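Local coordinates for protein alpha-fucosidase (Bifidobacterium bifidum, PDB 2EAB) that probably releases alpha-1,2-linked L-fucose from glycans by hydrolysis, this chain being the calcium-binding catalytic part of a longer membrane-associated glycoside hydrolase, at residues A[72-80]-A[277-285]; A[53-62]-A[397-405]. All coordinates share one frame; numbering follows the deposited sequence.

Contact 1: residues A[72-80]-A[277-285]; sequences VTFNEETLW and YIAAATDYK. With CA (calcium ion), chain C.
T78 and T282 meet hydroxyl to hydroxyl, and the polar network of this contact runs through that pair. T282 OG1 donates to T78 OG1 at 2.6 Å and accepts from Y284 N in an ST turn; T78 OG1 donates in turn to E76 OE2, again at 2.6 Å, on the syn lone pair. T78 N reaches the same oxygen from above the carboxylate plane (2.8 Å), so two bonds from one residue grip OE2. Water joins the other oxygen to strand 277-282: one molecule links E76 OE1 to T282 N, a second links it to A280 O (2.8 Å from that water). Apolar contacts lie at either end of this network. A chi1 of -172° swings the F74 ring across to strand 277-282, where its edge meets A280 CB (CE2 to CB 3.7 Å); CE1 touches I278 CG2 at 3.9 Å. T78 CB packs on Y284 CB at 3.5 Å, while Y284 OH bonds to A489 O. The strands, axes 43° apart, come from the two facing sheets of the N-terminal beta-sandwich. A buried carboxylate bridged by hydroxyls and water therefore ties the sheets together, one residue before E77, whose OE2 binds calcium.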
ATOM      1  N   VAL A  72      12.673  21.765   4.077  1.00  8.67           N
ATOM      2  CA  VAL A  72      11.576  20.879   3.702  1.00  8.64           C
ATOM      3  C   VAL A  72      12.064  20.025   2.540  1.00  8.17           C
ATOM      4  O   VAL A  72      12.257  20.519   1.430  1.00  8.25           O
ATOM      5  CB  VAL A  72      10.304  21.659   3.299  1.00  8.89           C
ATOM      6  CG1 VAL A  72       9.176  20.697   2.929  1.00  9.33           C
ATOM      7  CG2 VAL A  72       9.872  22.602   4.416  1.00  9.82           C
ATOM      8  N   THR A  73      12.294  18.747   2.810  1.00  7.58           N
ATOM      9  CA  THR A  73      12.721  17.819   1.772  1.00  7.61           C
ATOM     10  C   THR A  73      11.558  17.631   0.796  1.00  7.59           C
ATOM     11  O   THR A  73      10.408  17.482   1.221  1.00  7.56           O
ATOM     12  CB  THR A  73      13.216  16.512   2.407  1.00  7.44           C
ATOM     13  OG1 THR A  73      14.358  16.802   3.229  1.00  8.19           O
ATOM     14  CG2 THR A  73      13.601  15.485   1.354  1.00  7.62           C
ATOM     15  N   PHE A  74      11.855  17.666  -0.499  1.00  7.60           N
ATOM     16  CA  PHE A  74      10.826  17.805  -1.525  1.00  7.49           C
ATOM     17  C   PHE A  74      10.794  16.635  -2.498  1.00  7.05           C
ATOM     18  O   PHE A  74      11.847  16.146  -2.927  1.00  7.28           O
ATOM     19  CB  PHE A  74      11.030  19.121  -2.289  1.00  8.11           C
ATOM     20  CG  PHE A  74       9.913  19.451  -3.235  1.00  8.21           C
ATOM     21  CD1 PHE A  74       8.764  20.091  -2.782  1.00  8.81           C
ATOM     22  CD2 PHE A  74       9.998  19.102  -4.579  1.00  8.16           C
ATOM     23  CE1 PHE A  74       7.724  20.389  -3.656  1.00  9.08           C
ATOM     24  CE2 PHE A  74       8.959  19.393  -5.457  1.00  8.50           C
ATOM     25  CZ  PHE A  74       7.818  20.038  -4.991  1.00  9.07           C
ATOM     26  N   ASN A  75       9.575  16.217  -2.848  1.00  6.66           N
ATOM     27  CA  ASN A  75       9.335  15.130  -3.792  1.00  6.37           C
ATOM     28  C   ASN A  75       8.231  15.464  -4.777  1.00  6.50           C
ATOM     29  O   ASN A  75       7.275  16.180  -4.450  1.00  6.79           O
ATOM     30  CB  ASN A  75       8.886  13.867  -3.053  1.00  6.80           C
ATOM     31  CG  ASN A  75      10.025  13.129  -2.391  1.00  6.49           C
ATOM     32  OD1 ASN A  75      10.790  12.413  -3.048  1.00  7.62           O
ATOM     33  ND2 ASN A  75      10.128  13.269  -1.088  1.00  5.33           N
ATOM     34  N   GLU A  76       8.349  14.905  -5.976  1.00  6.36           N
ATOM     35  CA  GLU A  76       7.216  14.782  -6.891  1.00  6.55           C
ATOM     36  C   GLU A  76       7.178  13.334  -7.391  1.00  6.38           C
ATOM     37  O   GLU A  76       8.214  12.765  -7.769  1.00  6.44           O
ATOM     38  CB  GLU A  76       7.310  15.781  -8.048  1.00  7.12           C
ATOM     39  CG  GLU A  76       5.963  16.110  -8.711  1.00  7.70           C
ATOM     40  CD  GLU A  76       5.575  15.184  -9.854  1.00  7.04           C
ATOM     41  OE1 GLU A  76       4.425  15.315 -10.349  1.00  7.49           O
ATOM     42  OE2 GLU A  76       6.409  14.345 -10.265  1.00  7.05           O
ATOM     43  N   GLU A  77       5.976  12.763  -7.413  1.00  6.14           N
ATOM     44  CA  GLU A  77       5.767  11.320  -7.599  1.00  6.03           C
ATOM     45  C   GLU A  77       6.313  10.741  -8.904  1.00  5.93           C
ATOM     46  O   GLU A  77       6.561   9.538  -8.977  1.00  5.93           O
ATOM     47  CB  GLU A  77       4.274  10.984  -7.494  1.00  6.03           C
ATOM     48  CG  GLU A  77       3.445  11.694  -8.560  1.00  6.50           C
ATOM     49  CD  GLU A  77       2.046  11.155  -8.760  1.00  6.41           C
ATOM     50  OE1 GLU A  77       1.286  11.847  -9.473  1.00  6.77           O
ATOM     51  OE2 GLU A  77       1.706  10.066  -8.242  1.00  6.28           O
ATOM     52  N   THR A  78       6.463  11.574  -9.931  1.00  5.95           N
ATOM     53  CA  THR A  78       6.879  11.069 -11.240  1.00  6.02           C
ATOM     54  C   THR A  78       8.361  11.246 -11.551  1.00  6.03           C
ATOM     55  O   THR A  78       8.783  10.955 -12.673  1.00  6.24           O
ATOM     56  CB  THR A  78       6.045  11.668 -12.408  1.00  6.22           C
ATOM     57  OG1 THR A  78       6.342  13.063 -12.565  1.00  6.80           O
ATOM     58  CG2 THR A  78       4.549  11.486 -12.173  1.00  6.80           C
ATOM     59  N   LEU A  79       9.154  11.700 -10.578  1.00  5.79           N
ATOM     60  CA  LEU A  79      10.583  11.907 -10.822  1.00  6.06           C
ATOM     61  C   LEU A  79      11.306  10.570 -10.736  1.00  5.75           C
ATOM     62  O   LEU A  79      11.855  10.188  -9.701  1.00  5.98           O
ATOM     63  CB  LEU A  79      11.184  12.953  -9.878  1.00  6.46           C
ATOM     64  CG  LEU A  79      12.529  13.507 -10.369  1.00  6.73           C
ATOM     65  CD1 LEU A  79      12.345  14.434 -11.573  1.00  7.05           C
ATOM     66  CD2 LEU A  79      13.254  14.230  -9.261  1.00  7.43           C
ATOM     67  N   TRP A  80      11.277   9.871 -11.867  1.00  5.84           N
ATOM     68  CA  TRP A  80      11.739   8.502 -12.003  1.00  5.96           C
ATOM     69  C   TRP A  80      12.767   8.409 -13.126  1.00  5.85           C
ATOM     70  O   TRP A  80      12.493   8.824 -14.252  1.00  6.00           O
ATOM     71  CB  TRP A  80      10.540   7.619 -12.371  1.00  6.93           C
ATOM     72  CG  TRP A  80       9.882   6.901 -11.236  1.00  6.04           C
ATOM     73  CD1 TRP A  80       8.858   7.335 -10.437  1.00  7.43           C
ATOM     74  CD2 TRP A  80      10.192   5.579 -10.808  1.00  7.47           C
ATOM     75  NE1 TRP A  80       8.525   6.348  -9.526  1.00  7.18           N
ATOM     76  CE2 TRP A  80       9.334   5.261  -9.737  1.00  7.88           C
ATOM     77  CE3 TRP A  80      11.120   4.623 -11.242  1.00  7.63           C
ATOM     78  CZ2 TRP A  80       9.387   4.026  -9.081  1.00  7.83           C
ATOM     79  CZ3 TRP A  80      11.173   3.404 -10.597  1.00  7.67           C
ATOM     80  CH2 TRP A  80      10.314   3.118  -9.524  1.00  7.49           C
ATOM     81  N   TYR A 277       4.030  29.857  -2.641  1.00 10.85           N
ATOM     82  CA  TYR A 277       3.324  28.871  -3.445  1.00 10.95           C
ATOM     83  C   TYR A 277       4.351  28.090  -4.246  1.00 10.38           C
ATOM     84  O   TYR A 277       5.140  28.668  -5.001  1.00 10.44           O
ATOM     85  CB  TYR A 277       2.306  29.544  -4.362  1.00 11.51           C
ATOM     86  CG  TYR A 277       1.199  30.237  -3.603  1.00 11.89           C
ATOM     87  CD1 TYR A 277       0.109  29.516  -3.108  1.00 12.60           C
ATOM     88  CD2 TYR A 277       1.251  31.609  -3.360  1.00 12.83           C
ATOM     89  CE1 TYR A 277      -0.909  30.146  -2.398  1.00 13.88           C
ATOM     90  CE2 TYR A 277       0.237  32.247  -2.651  1.00 14.39           C
ATOM     91  CZ  TYR A 277      -0.838  31.510  -2.179  1.00 13.88           C
ATOM     92  OH  TYR A 277      -1.840  32.135  -1.475  1.00 14.68           O
ATOM     93  N   ILE A 278       4.341  26.775  -4.056  1.00 10.02           N
ATOM     94  CA  ILE A 278       5.349  25.893  -4.629  1.00  9.97           C
ATOM     95  C   ILE A 278       4.663  24.850  -5.500  1.00  9.58           C
ATOM     96  O   ILE A 278       3.746  24.155  -5.048  1.00  9.45           O
ATOM     97  CB  ILE A 278       6.176  25.190  -3.524  1.00 10.27           C
ATOM     98  CG1 ILE A 278       6.848  26.226  -2.609  1.00 10.50           C
ATOM     99  CG2 ILE A 278       7.214  24.258  -4.142  1.00 10.91           C
ATOM    100  CD1 ILE A 278       6.695  25.932  -1.129  1.00 12.45           C
ATOM    101  N   ALA A 279       5.101  24.748  -6.751  1.00  9.06           N
ATOM    102  CA  ALA A 279       4.583  23.725  -7.653  1.00  8.90           C
ATOM    103  C   ALA A 279       5.730  23.042  -8.376  1.00  8.61           C
ATOM    104  O   ALA A 279       6.820  23.604  -8.505  1.00  8.65           O
ATOM    105  CB  ALA A 279       3.608  24.326  -8.646  1.00  9.43           C
ATOM    106  N   ALA A 280       5.481  21.822  -8.848  1.00  8.40           N
ATOM    107  CA  ALA A 280       6.477  21.072  -9.595  1.00  8.40           C
ATOM    108  C   ALA A 280       5.791  20.090 -10.521  1.00  8.25           C
ATOM    109  O   ALA A 280       4.671  19.642 -10.250  1.00  8.34           O
ATOM    110  CB  ALA A 280       7.416  20.343  -8.655  1.00  8.68           C
ATOM    111  N   ALA A 281       6.467  19.755 -11.613  1.00  7.92           N
ATOM    112  CA  ALA A 281       5.966  18.778 -12.568  1.00  7.87           C
ATOM    113  C   ALA A 281       7.088  18.249 -13.431  1.00  7.59           C
ATOM    114  O   ALA A 281       8.154  18.869 -13.555  1.00  7.95           O
ATOM    115  CB  ALA A 281       4.902  19.389 -13.458  1.00  8.25           C
ATOM    116  N   THR A 282       6.823  17.092 -14.030  1.00  7.38           N
ATOM    117  CA  THR A 282       7.648  16.543 -15.088  1.00  7.14           C
ATOM    118  C   THR A 282       6.766  16.335 -16.313  1.00  7.21           C
ATOM    119  O   THR A 282       5.542  16.524 -16.248  1.00  7.32           O
ATOM    120  CB  THR A 282       8.266  15.177 -14.712  1.00  6.83           C
ATOM    121  OG1 THR A 282       7.258  14.161 -14.785  1.00  6.91           O
ATOM    122  CG2 THR A 282       8.887  15.194 -13.320  1.00  7.14           C
ATOM    123  N   ASP A 283       7.389  15.924 -17.414  1.00  7.16           N
ATOM    124  CA  ASP A 283       6.654  15.496 -18.601  1.00  7.31           C
ATOM    125  C   ASP A 283       6.393  13.982 -18.632  1.00  6.83           C
ATOM    126  O   ASP A 283       6.129  13.423 -19.694  1.00  6.80           O
ATOM    127  CB  ASP A 283       7.351  15.974 -19.890  1.00  7.37           C
ATOM    128  CG  ASP A 283       8.687  15.291 -20.139  1.00  7.29           C
ATOM    129  OD1 ASP A 283       9.331  14.838 -19.172  1.00  7.36           O
ATOM    130  OD2 ASP A 283       9.101  15.229 -21.318  1.00  8.14           O
ATOM    131  N   TYR A 284       6.466  13.321 -17.474  1.00  6.63           N
ATOM    132  CA  TYR A 284       6.074  11.914 -17.378  1.00  6.73           C
ATOM    133  C   TYR A 284       4.625  11.727 -17.819  1.00  6.66           C
ATOM    134  O   TYR A 284       3.781  12.582 -17.559  1.00  7.01           O
ATOM    135  CB  TYR A 284       6.216  11.400 -15.938  1.00  6.43           C
ATOM    136  CG  TYR A 284       5.683   9.995 -15.772  1.00  6.35           C
ATOM    137  CD1 TYR A 284       6.472   8.898 -16.102  1.00  6.76           C
ATOM    138  CD2 TYR A 284       4.380   9.761 -15.320  1.00  6.10           C
ATOM    139  CE1 TYR A 284       5.989   7.600 -15.994  1.00  6.21           C
ATOM    140  CE2 TYR A 284       3.883   8.465 -15.201  1.00  6.51           C
ATOM    141  CZ  TYR A 284       4.692   7.393 -15.535  1.00  6.02           C
ATOM    142  OH  TYR A 284       4.190   6.110 -15.416  1.00  6.24           O
ATOM    143  N   LYS A 285       4.335  10.608 -18.474  1.00  6.43           N
ATOM    144  CA  LYS A 285       2.950  10.167 -18.624  1.00  6.75           C
ATOM    145  C   LYS A 285       2.937   8.654 -18.577  1.00  6.31           C
ATOM    146  O   LYS A 285       3.827   8.011 -19.126  1.00  6.55           O
ATOM    147  CB  LYS A 285       2.341  10.674 -19.933  1.00  6.77           C
ATOM    148  CG  LYS A 285       0.829  10.503 -20.038  1.00  7.55           C
ATOM    149  CD  LYS A 285       0.289  11.150 -21.309  1.00  8.73           C
ATOM    150  CE  LYS A 285      -1.195  10.872 -21.532  1.00 10.87           C
ATOM    151  NZ  LYS A 285      -2.050  11.382 -20.427  1.00 12.82           N
TER
HETATM  152 CA    CA C 899       1.516   8.974  -5.808  1.00  8.30          CA
HETATM  153  O   HOH W   1       4.466  15.564 -13.055  1.00  7.59           O
HETATM  154  O   HOH W   2       2.910  17.547  -9.712  1.00 10.60           O

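Contact 2: residues A[53-62]-A[397-405]; sequences PFGNGKIGGT and LQGIWSVTA
The indole of W401 is sandwiched: I400 CG1, from its own segment, lies over the centre of one face, and P53 CB lies over the opposite face in a CH-pi contact, 3.7 Å from the centroid of the five-membered ring. At the edge, NE1 donates to F54 O at 2.9 Å with an N-H...O angle of 167°. The acceptor lies in the indole plane, but the donor stands well above the carbonyl plane. F54 O also takes the cross-strand bond from G61 N, which arrives from the other face of that plane, so the tryptophan adds to the hairpin's pairing without displacing it. CG anti to the carbonyl carbon (chi1 -59°) directs the ring to the hairpin. I400 CD1 reaches I59 O at 3.5 Å and G60 CA at 3.6 Å; a side chain at G60 would clash with both I400 CD1 and W401 NE1. In the hairpin turn, beside G57 of the calcium site, N56 OD1 accepts from K58 N, closing an Asx turn, and from I59 N, which completes an Asx motif. A phenylalanine in place of W401 would probably cost F54 O its second donor and thin the cover on P53. One directional bond set among apolar contacts thus fixes a loop of the catalytic domain against a glycine-rich hairpin of the N-terminal domain.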
ATOM      1  N   PRO A  53       5.922  14.219   7.282  1.00  7.46           N
ATOM      2  CA  PRO A  53       5.470  14.219   5.901  1.00  7.63           C
ATOM      3  C   PRO A  53       4.102  14.842   5.660  1.00  7.82           C
ATOM      4  O   PRO A  53       3.196  14.747   6.497  1.00  7.72           O
ATOM      5  CB  PRO A  53       5.411  12.727   5.571  1.00  7.87           C
ATOM      6  CG  PRO A  53       4.999  12.098   6.853  1.00  7.98           C
ATOM      7  CD  PRO A  53       5.637  12.931   7.944  1.00  7.78           C
ATOM      8  N   PHE A  54       3.959  15.449   4.492  1.00  7.60           N
ATOM      9  CA  PHE A  54       2.668  15.895   3.997  1.00  7.76           C
ATOM     10  C   PHE A  54       2.716  15.842   2.474  1.00  7.29           C
ATOM     11  O   PHE A  54       3.794  15.858   1.874  1.00  6.88           O
ATOM     12  CB  PHE A  54       2.333  17.308   4.506  1.00  7.84           C
ATOM     13  CG  PHE A  54       3.218  18.377   3.943  1.00  8.10           C
ATOM     14  CD1 PHE A  54       2.803  19.114   2.844  1.00  8.74           C
ATOM     15  CD2 PHE A  54       4.469  18.645   4.497  1.00  8.58           C
ATOM     16  CE1 PHE A  54       3.614  20.099   2.300  1.00  9.73           C
ATOM     17  CE2 PHE A  54       5.290  19.630   3.953  1.00  8.86           C
ATOM     18  CZ  PHE A  54       4.859  20.358   2.856  1.00  8.43           C
ATOM     19  N   GLY A  55       1.551  15.776   1.845  1.00  7.34           N
ATOM     20  CA  GLY A  55       1.504  15.715   0.395  1.00  7.44           C
ATOM     21  C   GLY A  55       0.100  15.852  -0.140  1.00  7.24           C
ATOM     22  O   GLY A  55      -0.875  15.849   0.626  1.00  7.79           O
ATOM     23  N   ASN A  56       0.000  15.979  -1.460  1.00  7.56           N
ATOM     24  CA  ASN A  56      -1.291  16.030  -2.139  1.00  7.57           C
ATOM     25  C   ASN A  56      -1.488  14.855  -3.100  1.00  7.49           C
ATOM     26  O   ASN A  56      -2.301  14.927  -4.019  1.00  7.54           O
ATOM     27  CB  ASN A  56      -1.480  17.373  -2.865  1.00  7.78           C
ATOM     28  CG  ASN A  56      -0.557  17.537  -4.063  1.00  7.47           C
ATOM     29  OD1 ASN A  56       0.256  16.667  -4.369  1.00  7.87           O
ATOM     30  ND2 ASN A  56      -0.688  18.663  -4.755  1.00  8.98           N
ATOM     31  N   GLY A  57      -0.736  13.780  -2.875  1.00  7.02           N
ATOM     32  CA  GLY A  57      -0.741  12.613  -3.757  1.00  7.27           C
ATOM     33  C   GLY A  57       0.251  12.714  -4.901  1.00  7.14           C
ATOM     34  O   GLY A  57       0.515  11.714  -5.583  1.00  7.30           O
ATOM     35  N   LYS A  58       0.789  13.916  -5.117  1.00  7.49           N
ATOM     36  CA  LYS A  58       1.663  14.182  -6.259  1.00  7.72           C
ATOM     37  C   LYS A  58       2.973  14.830  -5.825  1.00  7.47           C
ATOM     38  O   LYS A  58       4.043  14.277  -6.065  1.00  8.61           O
ATOM     39  CB  LYS A  58       0.936  15.011  -7.314  1.00  7.95           C
ATOM     40  CG  LYS A  58      -0.283  14.295  -7.883  1.00  9.41           C
ATOM     41  CD  LYS A  58      -0.983  15.104  -8.939  1.00 14.12           C
ATOM     42  CE  LYS A  58      -1.954  16.093  -8.331  1.00 15.39           C
ATOM     43  NZ  LYS A  58      -2.545  16.929  -9.401  1.00 17.06           N
ATOM     44  N   ILE A  59       2.892  15.991  -5.181  1.00  7.23           N
ATOM     45  CA  ILE A  59       4.054  16.578  -4.523  1.00  7.86           C
ATOM     46  C   ILE A  59       3.990  16.319  -3.025  1.00  7.30           C
ATOM     47  O   ILE A  59       2.906  16.205  -2.441  1.00  7.60           O
ATOM     48  CB  ILE A  59       4.230  18.096  -4.817  1.00  7.62           C
ATOM     49  CG1 ILE A  59       2.964  18.893  -4.469  1.00  8.68           C
ATOM     50  CG2 ILE A  59       4.669  18.306  -6.267  1.00  8.13           C
ATOM     51  CD1 ILE A  59       3.112  20.398  -4.646  1.00  8.92           C
ATOM     52  N   GLY A  60       5.164  16.213  -2.415  1.00  7.46           N
ATOM     53  CA  GLY A  60       5.264  15.961  -0.995  1.00  7.71           C
ATOM     54  C   GLY A  60       6.404  16.726  -0.367  1.00  7.29           C
ATOM     55  O   GLY A  60       7.399  17.049  -1.026  1.00  7.63           O
ATOM     56  N   GLY A  61       6.245  17.010   0.919  1.00  7.21           N
ATOM     57  CA  GLY A  61       7.310  17.576   1.723  1.00  7.41           C
ATOM     58  C   GLY A  61       7.524  16.769   2.982  1.00  7.44           C
ATOM     59  O   GLY A  61       6.617  16.077   3.453  1.00  7.62           O
ATOM     60  N   THR A  62       8.736  16.852   3.516  1.00  7.77           N
ATOM     61  CA  THR A  62       9.057  16.328   4.835  1.00  7.97           C
ATOM     62  C   THR A  62       9.768  17.436   5.606  1.00  7.71           C
ATOM     63  O   THR A  62      10.855  17.882   5.221  1.00  7.87           O
ATOM     64  CB  THR A  62       9.891  15.022   4.784  1.00  7.88           C
ATOM     65  OG1 THR A  62      10.652  14.968   3.569  1.00  7.87           O
ATOM     66  CG2 THR A  62       8.979  13.792   4.865  1.00  8.50           C
ATOM     67  N   LEU A 397       7.313   2.273  -2.395  1.00  5.12           N
ATOM     68  CA  LEU A 397       7.819   1.724  -1.132  1.00  5.38           C
ATOM     69  C   LEU A 397       7.925   2.770  -0.022  1.00  5.41           C
ATOM     70  O   LEU A 397       8.002   2.410   1.156  1.00  5.86           O
ATOM     71  CB  LEU A 397       9.194   1.072  -1.317  1.00  5.45           C
ATOM     72  CG  LEU A 397       9.271  -0.311  -1.957  1.00  5.49           C
ATOM     73  CD1 LEU A 397      10.723  -0.708  -2.102  1.00  5.81           C
ATOM     74  CD2 LEU A 397       8.519  -1.345  -1.126  1.00  6.22           C
ATOM     75  N   GLN A 398       7.934   4.048  -0.403  1.00  5.45           N
ATOM     76  CA  GLN A 398       8.055   5.156   0.537  1.00  5.74           C
ATOM     77  C   GLN A 398       6.897   6.145   0.420  1.00  5.90           C
ATOM     78  O   GLN A 398       6.978   7.267   0.920  1.00  5.89           O
ATOM     79  CB  GLN A 398       9.417   5.850   0.372  1.00  5.73           C
ATOM     80  CG  GLN A 398      10.563   4.910   0.723  1.00  6.12           C
ATOM     81  CD  GLN A 398      11.947   5.527   0.615  1.00  5.88           C
ATOM     82  OE1 GLN A 398      12.121   6.744   0.721  1.00  7.39           O
ATOM     83  NE2 GLN A 398      12.948   4.678   0.443  1.00  5.02           N
ATOM     84  N   GLY A 399       5.805   5.699  -0.201  1.00  6.06           N
ATOM     85  CA  GLY A 399       4.653   6.558  -0.447  1.00  6.34           C
ATOM     86  C   GLY A 399       4.999   7.481  -1.594  1.00  5.94           C
ATOM     87  O   GLY A 399       4.909   7.094  -2.762  1.00  6.06           O
ATOM     88  N   ILE A 400       5.382   8.707  -1.240  1.00  6.01           N
ATOM     89  CA  ILE A 400       6.012   9.646  -2.166  1.00  6.31           C
ATOM     90  C   ILE A 400       7.244  10.327  -1.552  1.00  6.21           C
ATOM     91  O   ILE A 400       7.839  11.197  -2.193  1.00  6.56           O
ATOM     92  CB  ILE A 400       5.037  10.769  -2.667  1.00  6.47           C
ATOM     93  CG1 ILE A 400       4.451  11.581  -1.499  1.00  6.67           C
ATOM     94  CG2 ILE A 400       3.974  10.204  -3.597  1.00  7.15           C
ATOM     95  CD1 ILE A 400       3.720  12.835  -1.935  1.00  7.23           C
ATOM     96  N   TRP A 401       7.627   9.941  -0.334  1.00  6.18           N
ATOM     97  CA  TRP A 401       8.611  10.704   0.446  1.00  6.38           C
ATOM     98  C   TRP A 401       9.975  10.033   0.458  1.00  6.36           C
ATOM     99  O   TRP A 401      10.092   8.885   0.863  1.00  6.49           O
ATOM    100  CB  TRP A 401       8.106  10.921   1.883  1.00  6.66           C
ATOM    101  CG  TRP A 401       6.799  11.654   1.915  1.00  6.27           C
ATOM    102  CD1 TRP A 401       6.623  12.997   1.777  1.00  6.24           C
ATOM    103  CD2 TRP A 401       5.489  11.088   2.061  1.00  5.86           C
ATOM    104  NE1 TRP A 401       5.285  13.314   1.842  1.00  6.64           N
ATOM    105  CE2 TRP A 401       4.565  12.159   2.004  1.00  5.98           C
ATOM    106  CE3 TRP A 401       5.004   9.783   2.226  1.00  6.53           C
ATOM    107  CZ2 TRP A 401       3.184  11.967   2.127  1.00  6.54           C
ATOM    108  CZ3 TRP A 401       3.633   9.594   2.343  1.00  6.61           C
ATOM    109  CH2 TRP A 401       2.739  10.682   2.287  1.00  6.78           C
ATOM    110  N   SER A 402      11.008  10.757   0.033  1.00  6.39           N
ATOM    111  CA  SER A 402      12.370  10.223   0.032  1.00  6.44           C
ATOM    112  C   SER A 402      13.379  11.354   0.104  1.00  6.76           C
ATOM    113  O   SER A 402      13.086  12.475  -0.293  1.00  6.63           O
ATOM    114  CB  SER A 402      12.632   9.396  -1.219  1.00  6.62           C
ATOM    115  OG  SER A 402      12.687  10.241  -2.349  1.00  6.54           O
ATOM    116  N   VAL A 403      14.568  11.024   0.599  1.00  6.60           N
ATOM    117  CA  VAL A 403      15.683  11.964   0.661  1.00  6.91           C
ATOM    118  C   VAL A 403      16.856  11.519  -0.219  1.00  6.87           C
ATOM    119  O   VAL A 403      17.696  12.334  -0.596  1.00  7.12           O
ATOM    120  CB  VAL A 403      16.159  12.183   2.127  1.00  7.14           C
ATOM    121  CG1 VAL A 403      16.923  10.978   2.654  1.00  8.12           C
ATOM    122  CG2 VAL A 403      16.992  13.456   2.251  1.00  7.60           C
ATOM    123  N   THR A 404      16.896  10.234  -0.543  1.00  6.92           N
ATOM    124  CA  THR A 404      17.988   9.653  -1.318  1.00  6.94           C
ATOM    125  C   THR A 404      17.703   9.737  -2.815  1.00  6.75           C
ATOM    126  O   THR A 404      16.542   9.710  -3.239  1.00  6.56           O
ATOM    127  CB  THR A 404      18.205   8.188  -0.919  1.00  7.16           C
ATOM    128  OG1 THR A 404      16.961   7.487  -1.021  1.00  7.02           O
ATOM    129  CG2 THR A 404      18.713   8.089   0.517  1.00  8.21           C
ATOM    130  N   ALA A 405      18.763   9.850  -3.614  1.00  6.57           N
ATOM    131  CA  ALA A 405      18.629   9.845  -5.071  1.00  6.74           C
ATOM    132  C   ALA A 405      19.896   9.348  -5.738  1.00  6.68           C
ATOM    133  O   ALA A 405      21.001   9.571  -5.245  1.00  7.15           O
ATOM    134  CB  ALA A 405      18.279  11.237  -5.592  1.00  7.34           C
TER

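Both contacts are buried and share the sheet in which strand 59-63 pairs with strand 69-76; K58 O, for instance, probably accepts from E77 N. Contact 1 joins that sheet to its nine-stranded partner within the N-terminal domain, whereas contact 2 joins its edge hairpin to a loop of the catalytic domain. Their chemistry differs accordingly: contact 1 adds a hydroxyl, carboxylate and water network to its apolar packing, while contact 2 has one indole N-H bond among apolar contacts and closely approached glycines. S402 OG, bonded to N75 OD1, also links the two. E77 from contact 1 and G57 from contact 2 converge on the calcium site with S386 and L393, where the two domains meet.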